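Local atomic coordinates of histone-lysine N-methyltransferase, H3 lysine-9 specific SUVH6 (Arabidopsis thaliana, PDB entry 6A5N), a protein that probably methylates a lysine in the tail of histone H3 and binds DNA through its SRA domain. Residues E435-T440 against D472-H477; I277-C282 against G384-D389; G3-N8 against R504-N509; K11-L16 against L84-I89; G103-A108 against L161-E166. The protein carries 1 engineered substitution. All coordinates share one frame; numbering follows the deposited sequence.

Interaction 1: residues E435-T440 against D472-H477; sequences ESSGFT and DSRIPH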
# COMPACT_ATOMS: atom_id res chain seq x y z
N GLU A 435 16.79 6.39 27.97
CA GLU A 435 16.53 5.06 28.51
C GLU A 435 15.71 5.15 29.79
O GLU A 435 15.13 4.15 30.23
CB GLU A 435 17.84 4.32 28.77
CG GLU A 435 17.66 2.82 28.85
CD GLU A 435 18.97 2.07 28.96
OE1 GLU A 435 20.03 2.72 28.87
OE2 GLU A 435 18.93 0.83 29.13
N SER A 436 15.68 6.35 30.37
CA SER A 436 14.82 6.66 31.52
C SER A 436 13.40 6.12 31.32
O SER A 436 12.90 5.36 32.15
CB SER A 436 14.77 8.17 31.75
OG SER A 436 13.66 8.76 31.09
N SER A 437 12.78 6.50 30.21
CA SER A 437 11.48 5.96 29.85
C SER A 437 11.45 5.42 28.45
O SER A 437 11.37 6.17 27.48
CB SER A 437 10.38 7.02 29.99
OG SER A 437 10.52 7.78 31.17
N GLY A 438 11.53 4.10 28.35
CA GLY A 438 11.02 3.40 27.19
C GLY A 438 9.69 2.87 27.68
O GLY A 438 9.54 2.61 28.87
N PHE A 439 8.71 2.73 26.79
CA PHE A 439 7.49 2.06 27.21
C PHE A 439 7.22 0.95 26.22
O PHE A 439 7.74 0.96 25.11
CB PHE A 439 6.32 3.04 27.30
CG PHE A 439 6.35 3.92 28.53
CD1 PHE A 439 7.13 5.07 28.57
CD2 PHE A 439 5.58 3.60 29.64
CE1 PHE A 439 7.14 5.87 29.70
CE2 PHE A 439 5.59 4.40 30.77
CZ PHE A 439 6.37 5.53 30.79
N THR A 440 6.40 -0.01 26.64
CA THR A 440 6.13 -1.21 25.86
C THR A 440 4.63 -1.52 25.98
O THR A 440 4.01 -1.19 26.98
CB THR A 440 6.98 -2.38 26.36
OG1 THR A 440 8.28 -1.90 26.72
CG2 THR A 440 7.12 -3.44 25.29
N ASP A 472 1.66 13.42 26.37
CA ASP A 472 2.86 12.63 26.74
C ASP A 472 3.42 11.94 25.50
O ASP A 472 2.80 11.02 24.98
CB ASP A 472 2.56 11.58 27.81
CG ASP A 472 1.63 12.08 28.89
OD1 ASP A 472 1.39 13.30 28.95
OD2 ASP A 472 1.18 11.25 29.72
N SER A 473 4.58 12.39 25.03
CA SER A 473 5.14 11.87 23.77
C SER A 473 5.96 10.60 23.99
O SER A 473 6.54 10.05 23.05
CB SER A 473 5.98 12.96 23.09
OG SER A 473 6.18 12.68 21.72
N ARG A 474 5.99 10.12 25.23
CA ARG A 474 6.70 8.90 25.56
C ARG A 474 5.73 7.73 25.61
O ARG A 474 6.14 6.57 25.65
CB ARG A 474 7.46 9.10 26.87
CG ARG A 474 8.45 10.25 26.71
CD ARG A 474 9.89 9.84 26.97
NE ARG A 474 10.23 9.83 28.39
CZ ARG A 474 11.47 9.96 28.86
NH1 ARG A 474 11.70 9.97 30.17
NH2 ARG A 474 12.49 10.04 28.02
N ILE A 475 4.44 8.03 25.53
CA ILE A 475 3.41 7.00 25.44
C ILE A 475 2.39 7.28 24.33
O ILE A 475 1.18 7.29 24.58
CB ILE A 475 2.67 6.83 26.78
CG1 ILE A 475 2.24 8.19 27.32
CG2 ILE A 475 3.56 6.16 27.81
CD1 ILE A 475 1.29 8.13 28.50
N PRO A 476 2.86 7.48 23.08
CA PRO A 476 1.94 7.74 21.97
C PRO A 476 1.10 6.53 21.64
O PRO A 476 1.35 5.46 22.19
CB PRO A 476 2.89 8.05 20.82
CG PRO A 476 4.07 7.19 21.09
CD PRO A 476 4.23 7.25 22.59
N HIS A 477 0.12 6.68 20.75
CA HIS A 477 -0.54 5.51 20.21
C HIS A 477 0.28 4.98 19.03
O HIS A 477 0.86 5.76 18.27
CB HIS A 477 -1.96 5.85 19.76
CG HIS A 477 -2.86 6.32 20.86
ND1 HIS A 477 -3.93 5.58 21.32
CD2 HIS A 477 -2.86 7.46 21.58
CE1 HIS A 477 -4.54 6.25 22.28
NE2 HIS A 477 -3.91 7.39 22.46
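Within the SET domain, the start of strand 439-442 packs against the loop that leads into strand 477-482. The contact has two parts, Phe439 on Ile475 and the pair Ser436 and Ser437 on the side chain of Arg474. The first is a CH-pi contact. Methyl CG2 of Ile475 sits over one face of the Phe439 ring, 3.6 Å from the ring centroid and only 11° off the ring normal. The torsions explain the choice of methyl. Ile475 has CG1 between its backbone N and carbonyl carbon (chi1 49°), which turns CG1 aside and leaves CG2 to meet the ring. The carbonyl oxygen of Arg474 approaches the same ring obliquely, with O 3.4 Å from Phe439 CD1.

In the second part, the Arg474 chain bends at chi2 (-122°) and chi3, which brings the flat face of its guanidinium against Ser437 CB. That CB is 3.2 Å from Arg474 NE. Ser437 OG stands 2.7 Å from Arg474 NH1. Ser436 OG comes in at the edge, near the guanidinium plane. The two serine hydroxyls also bond to each other, with Ser436 OG and Ser437 OG 3.3 Å apart. Arg474 NH2 has a weak, long ion pair with Asp434.

The loop is shaped by a type I turn from Asp472 to Ile475. Its closing bond, from Ile475 N to Asp472 O, is weak at 3.5 Å. Around the contact, Leu386 of strand 385-388 touches both Phe439 and Ile475, Pro476 packs on strand 461-467, and Phe439 bonds through its backbone to Ile405.

Interaction 2: residues I277-C282 against G384-D389; sequences IYPDWC and GELLED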
# COMPACT_ATOMS: atom_id res chain seq x y z
N ILE A 277 -4.84 0.36 28.02
CA ILE A 277 -4.82 0.33 29.48
C ILE A 277 -3.54 0.98 30.00
O ILE A 277 -2.45 0.40 29.90
CB ILE A 277 -4.94 -1.12 30.02
CG1 ILE A 277 -6.31 -1.69 29.64
CG2 ILE A 277 -4.75 -1.17 31.54
CD1 ILE A 277 -6.55 -3.11 30.09
N TYR A 278 -3.68 2.19 30.52
CA TYR A 278 -2.57 2.92 31.13
C TYR A 278 -2.41 2.43 32.55
O TYR A 278 -3.37 1.90 33.13
CB TYR A 278 -2.82 4.44 31.09
CG TYR A 278 -2.99 5.01 29.69
CD1 TYR A 278 -2.00 5.78 29.10
CD2 TYR A 278 -4.15 4.76 28.96
CE1 TYR A 278 -2.17 6.29 27.82
CE2 TYR A 278 -4.31 5.25 27.69
CZ TYR A 278 -3.32 6.02 27.12
OH TYR A 278 -3.51 6.51 25.85
N PRO A 279 -1.21 2.57 33.14
CA PRO A 279 -1.14 2.25 34.57
C PRO A 279 -1.87 3.29 35.40
O PRO A 279 -2.37 4.27 34.87
CB PRO A 279 0.36 2.27 34.85
CG PRO A 279 0.93 3.20 33.83
CD PRO A 279 0.09 2.99 32.59
N ASP A 280 -1.93 3.06 36.71
CA ASP A 280 -2.59 3.99 37.62
C ASP A 280 -1.81 5.30 37.81
O ASP A 280 -2.40 6.37 37.96
CB ASP A 280 -2.81 3.30 38.97
CG ASP A 280 -1.52 3.12 39.75
OD1 ASP A 280 -0.82 2.11 39.51
OD2 ASP A 280 -1.21 3.99 40.60
N TRP A 281 -0.48 5.20 37.76
CA TRP A 281 0.41 6.32 38.05
C TRP A 281 0.60 7.26 36.87
O TRP A 281 0.99 8.41 37.05
CB TRP A 281 1.79 5.81 38.49
CG TRP A 281 2.44 4.81 37.55
CD1 TRP A 281 2.17 3.47 37.47
CD2 TRP A 281 3.48 5.06 36.60
NE1 TRP A 281 2.97 2.88 36.52
CE2 TRP A 281 3.78 3.84 35.97
CE3 TRP A 281 4.18 6.20 36.21
CZ2 TRP A 281 4.75 3.72 34.97
CZ3 TRP A 281 5.15 6.09 35.22
CH2 TRP A 281 5.42 4.86 34.61
N CYS A 282 0.33 6.78 35.66
CA CYS A 282 0.53 7.60 34.48
C CYS A 282 -0.42 8.79 34.48
O CYS A 282 -1.62 8.64 34.21
CB CYS A 282 0.35 6.78 33.21
SG CYS A 282 0.39 7.83 31.76
N GLY A 384 -2.98 -2.73 23.73
CA GLY A 384 -2.66 -3.67 24.79
C GLY A 384 -2.63 -2.86 26.06
O GLY A 384 -3.27 -1.80 26.15
N GLU A 385 -1.89 -3.33 27.05
CA GLU A 385 -1.70 -2.54 28.25
C GLU A 385 -0.27 -2.03 28.28
O GLU A 385 0.68 -2.75 27.96
CB GLU A 385 -2.07 -3.33 29.50
CG GLU A 385 -1.06 -4.35 29.95
CD GLU A 385 -1.51 -5.04 31.21
OE1 GLU A 385 -2.11 -6.14 31.11
OE2 GLU A 385 -1.28 -4.48 32.30
N LEU A 386 -0.15 -0.76 28.65
CA LEU A 386 1.10 -0.04 28.52
C LEU A 386 1.92 -0.16 29.80
O LEU A 386 1.39 -0.03 30.91
CB LEU A 386 0.81 1.41 28.17
CG LEU A 386 1.95 2.37 27.89
CD1 LEU A 386 1.65 3.17 26.64
CD2 LEU A 386 2.11 3.27 29.09
N LEU A 387 3.21 -0.43 29.64
CA LEU A 387 4.09 -0.77 30.74
C LEU A 387 5.41 -0.03 30.59
O LEU A 387 5.94 0.07 29.48
CB LEU A 387 4.35 -2.28 30.77
CG LEU A 387 3.19 -3.21 31.10
CD1 LEU A 387 3.53 -4.66 30.79
CD2 LEU A 387 2.77 -3.08 32.55
N GLU A 388 5.93 0.50 31.68
CA GLU A 388 7.31 0.96 31.69
C GLU A 388 8.17 -0.21 31.21
O GLU A 388 7.95 -1.34 31.65
CB GLU A 388 7.73 1.41 33.09
CG GLU A 388 8.70 2.59 33.12
CD GLU A 388 9.03 3.02 34.53
OE1 GLU A 388 8.10 3.17 35.35
OE2 GLU A 388 10.23 3.21 34.82
N ASP A 389 9.11 0.05 30.31
CA ASP A 389 9.95 -1.00 29.74
C ASP A 389 10.66 -1.81 30.82
O ASP A 389 11.04 -2.96 30.59
CB ASP A 389 10.97 -0.40 28.77
CG ASP A 389 12.20 0.17 29.47
OD1 ASP A 389 12.05 0.99 30.40
OD2 ASP A 389 13.33 -0.21 29.08
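Ile277 and the strand around Glu385 are joined first by backbone hydrogen bonds. Ile277 N donates to Gly384 O at 3.3 Å, in the carbonyl plane and nearly straight at 173°. Leu386 N donates to Ile277 O at 2.9 Å and is about as straight. Ile277 thus straddles Glu385 in a single parallel beta bridge, and a loop of the pre-SET region pairs with a strand of the SET domain.

Apolar contacts follow the bridge. Ile277 CB lies 3.7 Å from Glu385 CB, and the two side chains pass at a slant. Further on, the ring of Pro279 brings CD to 4.1 Å from Leu386 CD2.

The third group involves carboxylates. Glu388 OE1 comes 3.3 Å from Trp281 CH2 at an oblique approach, and the ring and carboxylate planes stand 65° apart. Trp281 has CG between its backbone N and carbonyl carbon (chi1 52°). This folds the indole back over its own loop, with Pro279 CG 3.3 Å above one face, toward the rim. The charged end of Glu385 leads away from the loop to a salt bridge with Arg394.

Strand 385-388 is an outermost strand of a three-stranded antiparallel sheet. Its other neighbour is strand 439-442, bonded through Asp442 and Thr440, with Gly438 just before that strand pairing with Asp389. Trp281 touches Phe439 there, while Cys282 touches Ile475.

Interaction 3: residues G3-N8 against R504-N509; sequences GDSSRN and RDSKGN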
# COMPACT_ATOMS: atom_id res chain seq x y z
N GLY A 3 18.53 -9.95 -7.28
CA GLY A 3 17.20 -10.52 -7.44
C GLY A 3 16.27 -10.08 -6.32
O GLY A 3 15.22 -9.48 -6.55
N ASP A 4 16.68 -10.43 -5.11
CA ASP A 4 16.11 -9.85 -3.92
C ASP A 4 16.48 -8.40 -4.01
O ASP A 4 15.67 -7.54 -3.75
CB ASP A 4 16.66 -10.48 -2.63
CG ASP A 4 18.07 -11.06 -2.78
OD1 ASP A 4 18.49 -11.76 -1.84
OD2 ASP A 4 18.77 -10.82 -3.79
N SER A 5 17.69 -8.13 -4.44
CA SER A 5 18.16 -6.78 -4.54
C SER A 5 17.25 -6.04 -5.48
O SER A 5 16.92 -4.90 -5.26
CB SER A 5 19.58 -6.78 -5.06
OG SER A 5 19.90 -5.56 -5.67
N SER A 6 16.86 -6.70 -6.55
CA SER A 6 15.96 -6.09 -7.49
C SER A 6 14.61 -5.81 -6.88
O SER A 6 14.01 -4.81 -7.16
CB SER A 6 15.85 -6.94 -8.74
OG SER A 6 16.84 -6.56 -9.65
N ARG A 7 14.12 -6.72 -6.05
CA ARG A 7 12.80 -6.56 -5.50
C ARG A 7 12.71 -5.29 -4.68
O ARG A 7 11.81 -4.51 -4.84
CB ARG A 7 12.50 -7.77 -4.62
CG ARG A 7 11.11 -7.83 -4.02
CD ARG A 7 10.06 -7.57 -5.05
NE ARG A 7 8.73 -7.87 -4.59
CZ ARG A 7 7.66 -7.61 -5.30
NH1 ARG A 7 7.78 -7.05 -6.47
NH2 ARG A 7 6.48 -7.90 -4.83
N ASN A 8 13.70 -5.05 -3.86
CA ASN A 8 13.75 -3.86 -3.02
C ASN A 8 13.87 -2.56 -3.81
O ASN A 8 13.30 -1.54 -3.41
CB ASN A 8 14.91 -3.96 -2.04
CG ASN A 8 14.58 -4.81 -0.85
OD1 ASN A 8 13.49 -5.38 -0.77
ND2 ASN A 8 15.52 -4.92 0.07
N ARG A 504 18.99 -1.77 6.44
CA ARG A 504 18.91 -2.95 5.57
C ARG A 504 19.20 -2.60 4.11
O ARG A 504 18.56 -1.72 3.53
CB ARG A 504 17.53 -3.62 5.73
CG ARG A 504 17.67 -5.10 6.06
CD ARG A 504 16.39 -5.77 6.54
NE ARG A 504 16.71 -7.15 6.88
CZ ARG A 504 16.45 -7.73 8.05
NH1 ARG A 504 15.86 -7.03 9.01
NH2 ARG A 504 16.79 -8.99 8.27
N ASP A 505 20.17 -3.29 3.51
CA ASP A 505 20.56 -2.98 2.12
C ASP A 505 19.68 -3.74 1.12
O ASP A 505 18.69 -4.37 1.51
CB ASP A 505 22.05 -3.26 1.88
CG ASP A 505 22.45 -4.75 2.03
OD1 ASP A 505 21.59 -5.66 1.93
OD2 ASP A 505 23.67 -5.01 2.18
N SER A 506 20.03 -3.67 -0.16
CA SER A 506 19.25 -4.31 -1.23
C SER A 506 18.96 -5.79 -0.99
O SER A 506 17.82 -6.24 -1.18
CB SER A 506 19.98 -4.15 -2.58
OG SER A 506 19.90 -2.82 -3.06
N LYS A 507 19.97 -6.53 -0.54
CA LYS A 507 19.82 -7.97 -0.32
C LYS A 507 19.11 -8.31 1.00
O LYS A 507 18.91 -9.48 1.32
CB LYS A 507 21.20 -8.66 -0.36
CG LYS A 507 22.00 -8.31 -1.60
CD LYS A 507 22.97 -9.41 -1.95
CE LYS A 507 23.16 -9.46 -3.46
NZ LYS A 507 24.57 -9.73 -3.82
N GLY A 508 18.74 -7.29 1.78
CA GLY A 508 18.00 -7.53 3.00
C GLY A 508 18.89 -7.83 4.19
O GLY A 508 18.42 -8.30 5.23
N ASN A 509 20.19 -7.55 4.04
CA ASN A 509 21.14 -7.73 5.13
C ASN A 509 21.38 -6.44 5.94
O ASN A 509 21.39 -5.33 5.39
CB ASN A 509 22.46 -8.28 4.59
CG ASN A 509 22.34 -9.71 4.09
OD1 ASN A 509 22.79 -10.05 3.00
ND2 ASN A 509 21.72 -10.56 4.90
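Ser5 and Ser506 meet side by side. Ser5 has OG anti to its backbone nitrogen (chi1 156°), which lays the hydroxyl against Ser506 CB at 3.4 Å. The CB atoms of Ser5 and Ser506 are 3.6 Å apart. Ser5 CA also makes a CH···O contact of 3.4 Å with Ser506 O, and its angle at the hydrogen is 155°. Asn8, one turn further along the helix, points its CB toward the same loop. Asn8 ND2 comes 2.9 Å from Ser506 O, but the angle is too poor for a hydrogen bond.

The contact joins the N-terminal end of helix 4-30 to the loop between strands 502-504 and 510-512, so the N-terminal helix touches the far end of the chain. The loop is a type I turn from Asp505 to Gly508. Gly508 has a positive phi that suits glycine. Asp505 OD1 holds the turn by accepting backbone N-H groups. It takes a bond of 3.2 Å from Asn509 N, arriving from above the carboxylate plane, and a weak one from Lys507 N.

Asp4 is twisted to chi1 28°. Its OD2 accepts the backbone Ser5 N at 3.0 Å.

Interaction 4: residues K11-L16 against L84-I89; sequences KETLRL and LNILGI
Leu14 and Leu87 meet through methyl groups, with the ring of Phe78 from strand 77-78 touching both side chains. Within the two segments the flat groups to note are the guanidinium of Arg15 and the carboxylate of Glu12. They take no part in the contact and pair with each other on helix 4-30. Arg15 NH2 meets the syn lone pair of Glu12 OE1 in a 2.8 Å salt bridge, with the oxygen tilted 26° from the guanidinium plane. Arg15 NE also has a salt bridge to Asp484.

The motif is helix-on-helix packing. Helix 4-30 lies against the last turn of helix 81-87, which belongs to the SRA domain. The side chains of Leu14 and Leu87 cross at about a right angle. In both, CG is beside the backbone N (chi1 -64° and -69°), which swings the branched ends into the helix interface. Thr13 turns its methyl inward and its hydroxyl back to Lys9 O. That methyl, Thr13 CG2, stands 4.2 Å from Ile86 CD1 and equally far from Leu87 CD2.

Helix 81-87 ends in a Schellman motif at Gly88, where a CB would be jammed against the preceding carbonyl O. Ile86 packs on Phe17 of helix 4-30. The closest approach is Leu14 CD2 to Leu87 CD1, at 3.6 Å.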
# COMPACT_ATOMS: atom_id res chain seq x y z
N LYS A 11 10.23 -1.98 -5.09
CA LYS A 11 9.39 -1.58 -3.97
C LYS A 11 9.66 -0.14 -3.55
O LYS A 11 8.74 0.68 -3.45
CB LYS A 11 9.60 -2.52 -2.78
CG LYS A 11 8.53 -3.59 -2.62
CD LYS A 11 9.06 -4.78 -1.84
CE LYS A 11 7.98 -5.84 -1.67
NZ LYS A 11 8.59 -7.22 -1.65
N GLU A 12 10.93 0.18 -3.33
CA GLU A 12 11.28 1.53 -2.91
C GLU A 12 11.00 2.56 -4.01
O GLU A 12 10.66 3.70 -3.73
CB GLU A 12 12.75 1.58 -2.44
CG GLU A 12 12.99 2.44 -1.20
CD GLU A 12 12.04 2.16 -0.02
OE1 GLU A 12 11.52 1.02 0.08
OE2 GLU A 12 11.80 3.08 0.78
N THR A 13 11.10 2.14 -5.27
CA THR A 13 10.80 3.04 -6.38
C THR A 13 9.31 3.41 -6.37
O THR A 13 8.95 4.58 -6.53
CB THR A 13 11.18 2.43 -7.75
OG1 THR A 13 12.56 2.01 -7.71
CG2 THR A 13 11.00 3.43 -8.87
N LEU A 14 8.45 2.41 -6.15
CA LEU A 14 7.01 2.67 -6.10
C LEU A 14 6.64 3.49 -4.87
O LEU A 14 5.79 4.39 -4.95
CB LEU A 14 6.24 1.35 -6.11
CG LEU A 14 6.36 0.50 -7.38
CD1 LEU A 14 5.58 -0.78 -7.23
CD2 LEU A 14 5.88 1.27 -8.59
N ARG A 15 7.28 3.19 -3.74
CA ARG A 15 7.10 3.97 -2.51
C ARG A 15 7.48 5.42 -2.72
O ARG A 15 6.75 6.33 -2.32
CB ARG A 15 7.95 3.40 -1.38
CG ARG A 15 7.29 2.28 -0.62
CD ARG A 15 8.31 1.51 0.20
NE ARG A 15 7.79 0.19 0.56
CZ ARG A 15 8.50 -0.75 1.18
NH1 ARG A 15 7.93 -1.92 1.46
NH2 ARG A 15 9.76 -0.54 1.51
N LEU A 16 8.62 5.65 -3.36
CA LEU A 16 9.03 7.00 -3.69
C LEU A 16 7.95 7.66 -4.55
O LEU A 16 7.44 8.71 -4.18
CB LEU A 16 10.39 7.01 -4.39
CG LEU A 16 11.03 8.39 -4.44
CD1 LEU A 16 11.54 8.76 -3.05
CD2 LEU A 16 12.18 8.43 -5.44
N LEU A 84 3.64 1.38 -14.16
CA LEU A 84 4.13 0.39 -15.12
C LEU A 84 5.26 0.98 -15.96
O LEU A 84 6.27 0.31 -16.20
CB LEU A 84 3.00 -0.10 -16.04
CG LEU A 84 1.70 -0.53 -15.35
CD1 LEU A 84 0.71 -1.14 -16.33
CD2 LEU A 84 1.97 -1.47 -14.19
N ASN A 85 5.11 2.23 -16.38
CA ASN A 85 6.15 2.88 -17.17
C ASN A 85 7.42 3.09 -16.36
O ASN A 85 8.50 2.69 -16.81
CB ASN A 85 5.64 4.21 -17.74
CG ASN A 85 6.65 4.87 -18.69
OD1 ASN A 85 7.54 5.59 -18.25
ND2 ASN A 85 6.50 4.62 -19.99
N ILE A 86 7.33 3.70 -15.18
CA ILE A 86 8.55 3.95 -14.41
C ILE A 86 9.26 2.64 -14.08
O ILE A 86 10.48 2.62 -13.91
CB ILE A 86 8.31 4.76 -13.10
CG1 ILE A 86 7.74 3.88 -11.99
CG2 ILE A 86 7.44 5.98 -13.36
CD1 ILE A 86 7.42 4.67 -10.69
N LEU A 87 8.51 1.54 -13.99
CA LEU A 87 9.14 0.25 -13.71
C LEU A 87 9.60 -0.50 -14.99
O LEU A 87 10.44 -1.40 -14.92
CB LEU A 87 8.17 -0.63 -12.90
CG LEU A 87 7.87 -0.19 -11.46
CD1 LEU A 87 7.23 -1.29 -10.66
CD2 LEU A 87 9.13 0.26 -10.79
N GLY A 88 9.08 -0.11 -16.15
CA GLY A 88 9.46 -0.74 -17.41
C GLY A 88 8.60 -1.95 -17.71
O GLY A 88 8.87 -2.70 -18.66
N ILE A 89 7.58 -2.16 -16.88
CA ILE A 89 6.63 -3.26 -17.06
C ILE A 89 5.85 -3.09 -18.36
O ILE A 89 5.62 -4.06 -19.08
CB ILE A 89 5.62 -3.34 -15.88
CG1 ILE A 89 6.32 -3.71 -14.58
CG2 ILE A 89 4.51 -4.33 -16.17
CD1 ILE A 89 5.38 -3.85 -13.41

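Interaction 5: residues G103-A108 against L161-E166; sequences GKAKVA and LATSIE. With nucleotides of chain C.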
# COMPACT_ATOMS: atom_id res chain seq x y z
N GLY A 103 14.61 -9.81 -33.38
CA GLY A 103 15.04 -10.06 -34.75
C GLY A 103 14.57 -8.90 -35.60
O GLY A 103 14.44 -7.77 -35.11
N LYS A 104 14.29 -9.17 -36.86
CA LYS A 104 13.79 -8.13 -37.74
C LYS A 104 12.29 -7.96 -37.51
O LYS A 104 11.72 -6.93 -37.86
CB LYS A 104 14.10 -8.46 -39.20
CG LYS A 104 15.42 -9.21 -39.41
CD LYS A 104 16.60 -8.51 -38.73
CE LYS A 104 16.93 -7.18 -39.40
NZ LYS A 104 17.43 -6.16 -38.44
N ALA A 105 11.68 -8.96 -36.88
CA ALA A 105 10.24 -8.94 -36.57
C ALA A 105 9.93 -8.24 -35.23
O ALA A 105 10.82 -7.99 -34.42
CB ALA A 105 9.71 -10.36 -36.56
N LYS A 106 8.66 -7.93 -34.98
CA LYS A 106 8.29 -7.29 -33.71
C LYS A 106 7.33 -8.16 -32.92
O LYS A 106 6.35 -8.67 -33.48
CB LYS A 106 7.67 -5.92 -33.95
CG LYS A 106 8.67 -4.78 -34.05
CD LYS A 106 7.97 -3.48 -34.39
CE LYS A 106 8.00 -3.23 -35.88
NZ LYS A 106 8.68 -1.95 -36.25
N VAL A 107 7.59 -8.31 -31.62
CA VAL A 107 6.75 -9.15 -30.78
C VAL A 107 6.26 -8.38 -29.54
O VAL A 107 6.88 -7.44 -29.08
CB VAL A 107 7.49 -10.44 -30.34
CG1 VAL A 107 7.96 -11.20 -31.57
CG2 VAL A 107 8.68 -10.13 -29.46
N ALA A 108 5.11 -8.81 -29.03
CA ALA A 108 4.49 -8.17 -27.89
C ALA A 108 5.28 -8.37 -26.60
O ALA A 108 5.53 -9.49 -26.19
CB ALA A 108 3.07 -8.69 -27.74
N LEU A 161 1.38 -8.90 -31.56
CA LEU A 161 0.72 -9.99 -30.86
C LEU A 161 0.56 -11.20 -31.77
O LEU A 161 0.57 -12.35 -31.31
CB LEU A 161 -0.64 -9.55 -30.32
CG LEU A 161 -0.74 -9.25 -28.82
CD1 LEU A 161 -2.13 -8.72 -28.44
CD2 LEU A 161 -0.39 -10.48 -28.00
N ALA A 162 0.41 -10.95 -33.07
CA ALA A 162 0.33 -12.05 -34.03
C ALA A 162 1.69 -12.74 -34.20
O ALA A 162 1.76 -13.97 -34.28
CB ALA A 162 -0.18 -11.55 -35.37
N THR A 163 2.75 -11.94 -34.25
CA THR A 163 4.11 -12.44 -34.47
C THR A 163 4.58 -13.25 -33.26
O THR A 163 5.24 -14.31 -33.43
CB THR A 163 5.08 -11.26 -34.77
OG1 THR A 163 4.55 -10.46 -35.84
CG2 THR A 163 6.45 -11.76 -35.18
N SER A 164 4.21 -12.79 -32.06
CA SER A 164 4.46 -13.50 -30.81
C SER A 164 4.03 -14.98 -30.84
O SER A 164 4.52 -15.79 -30.05
CB SER A 164 3.74 -12.80 -29.65
OG SER A 164 4.27 -11.51 -29.38
N ILE A 165 3.08 -15.31 -31.70
CA ILE A 165 2.61 -16.69 -31.81
C ILE A 165 3.67 -17.57 -32.45
O ILE A 165 4.00 -18.63 -31.93
CB ILE A 165 1.31 -16.81 -32.63
CG1 ILE A 165 0.25 -15.80 -32.19
CG2 ILE A 165 0.75 -18.22 -32.52
CD1 ILE A 165 -1.00 -15.86 -33.03
N GLU A 166 4.22 -17.12 -33.58
CA GLU A 166 5.29 -17.86 -34.25
C GLU A 166 6.56 -17.87 -33.42
O GLU A 166 7.21 -18.91 -33.25
CB GLU A 166 5.59 -17.26 -35.63
CG GLU A 166 6.75 -17.95 -36.35
CD GLU A 166 7.32 -17.13 -37.49
OE1 GLU A 166 6.69 -16.13 -37.88
OE2 GLU A 166 8.40 -17.51 -38.01
P DC C 13 7.36 1.09 -35.30
OP1 DC C 13 6.68 -0.23 -35.32
OP2 DC C 13 8.84 1.17 -35.20
O5' DC C 13 6.92 1.93 -36.59
C5' DC C 13 7.89 2.68 -37.33
C4' DC C 13 7.20 3.83 -38.03
O4' DC C 13 6.65 4.72 -37.02
C3' DC C 13 8.08 4.75 -38.87
O3' DC C 13 8.37 4.19 -40.19
C2' DC C 13 7.21 5.99 -38.93
C1' DC C 13 6.71 6.06 -37.50
N1 DC C 13 7.62 6.85 -36.64
C2 DC C 13 7.50 8.24 -36.64
O2 DC C 13 6.62 8.76 -37.33
N3 DC C 13 8.35 8.97 -35.88
C4 DC C 13 9.28 8.36 -35.14
N4 DC C 13 10.09 9.12 -34.40
C5 DC C 13 9.43 6.94 -35.14
C6 DC C 13 8.58 6.23 -35.89
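A helix hydroxyl takes a strand N-H here: Ala108 N donates to Ser164 OG at 2.8 Å, with an N-H angle of 148°. Ser164 OG lies beside its own backbone N (chi1 -67°), close to the strand, and it also bonds to Ala160 O in the preceding turn. One hydroxyl therefore ties the strand backbone to the helix backbone. Ser164 OG packs on carbon as well, 3.5 Å from Val107 CB.

Thr163 covers the next part of the strand. Thr163 CB is 3.2 Å from Lys106 O, a close contact. The hydroxyl is near that oxygen too, but its angle is poor, and it bonds instead to Leu159 O. The methyl CG2 of Thr163 faces Ala105 CB at 3.8 Å. It also meets Val107 CG1, and the side chains of Val107 and Thr163 cross at about a right angle. At the other end, Ala108 CB rests against Leu161 CD2 at 3.9 Å.

The elements are strand 105-113 and helix 156-167 of the SRA domain, a DNA-binding fold built on a mixed sheet. The short segments cross at 98°, with axes 5.8 Å apart. The helix leads on to strand 171-176, which runs parallel to 105-113. Val198 of strand 190-206 touches both Leu161 and Ser164.

The end of Lys106, on the strand, leads away from the helix to the DNA. Its chain bends at chi3 and chi4, and Lys106 NZ donates to OP1 of DC13 of chain C at 2.8 Å. The second phosphate oxygen, OP2 of DC13 of chain C, is 3.3 Å from Lys106 NZ. Tyr99 of strand 97-102 touches the side chain of Lys106.

How the interactions relate
Interactions 1 and 2 form one neighbourhood, with centres about 10 Å apart. They share the sheet in which strands 385-388 and 439-442 are neighbours. Pre-SET and SET parts thus meet in a continuous patch. The centres of interactions 3 and 4 are about 15 Å apart, and both contacts use the long N-terminal helix. The helix touches the SRA domain at one contact and the loop 504-509 at the other. Interaction 5 is far from interactions 1 and 2, its centre about 62 Å from that of interaction 1. It is nearer to interaction 4, with centres about 27 Å apart, and it touches the DNA. Along the chain, interactions 4, 5, 2 and 1 follow in series, all nested inside the loop closed by interaction 3.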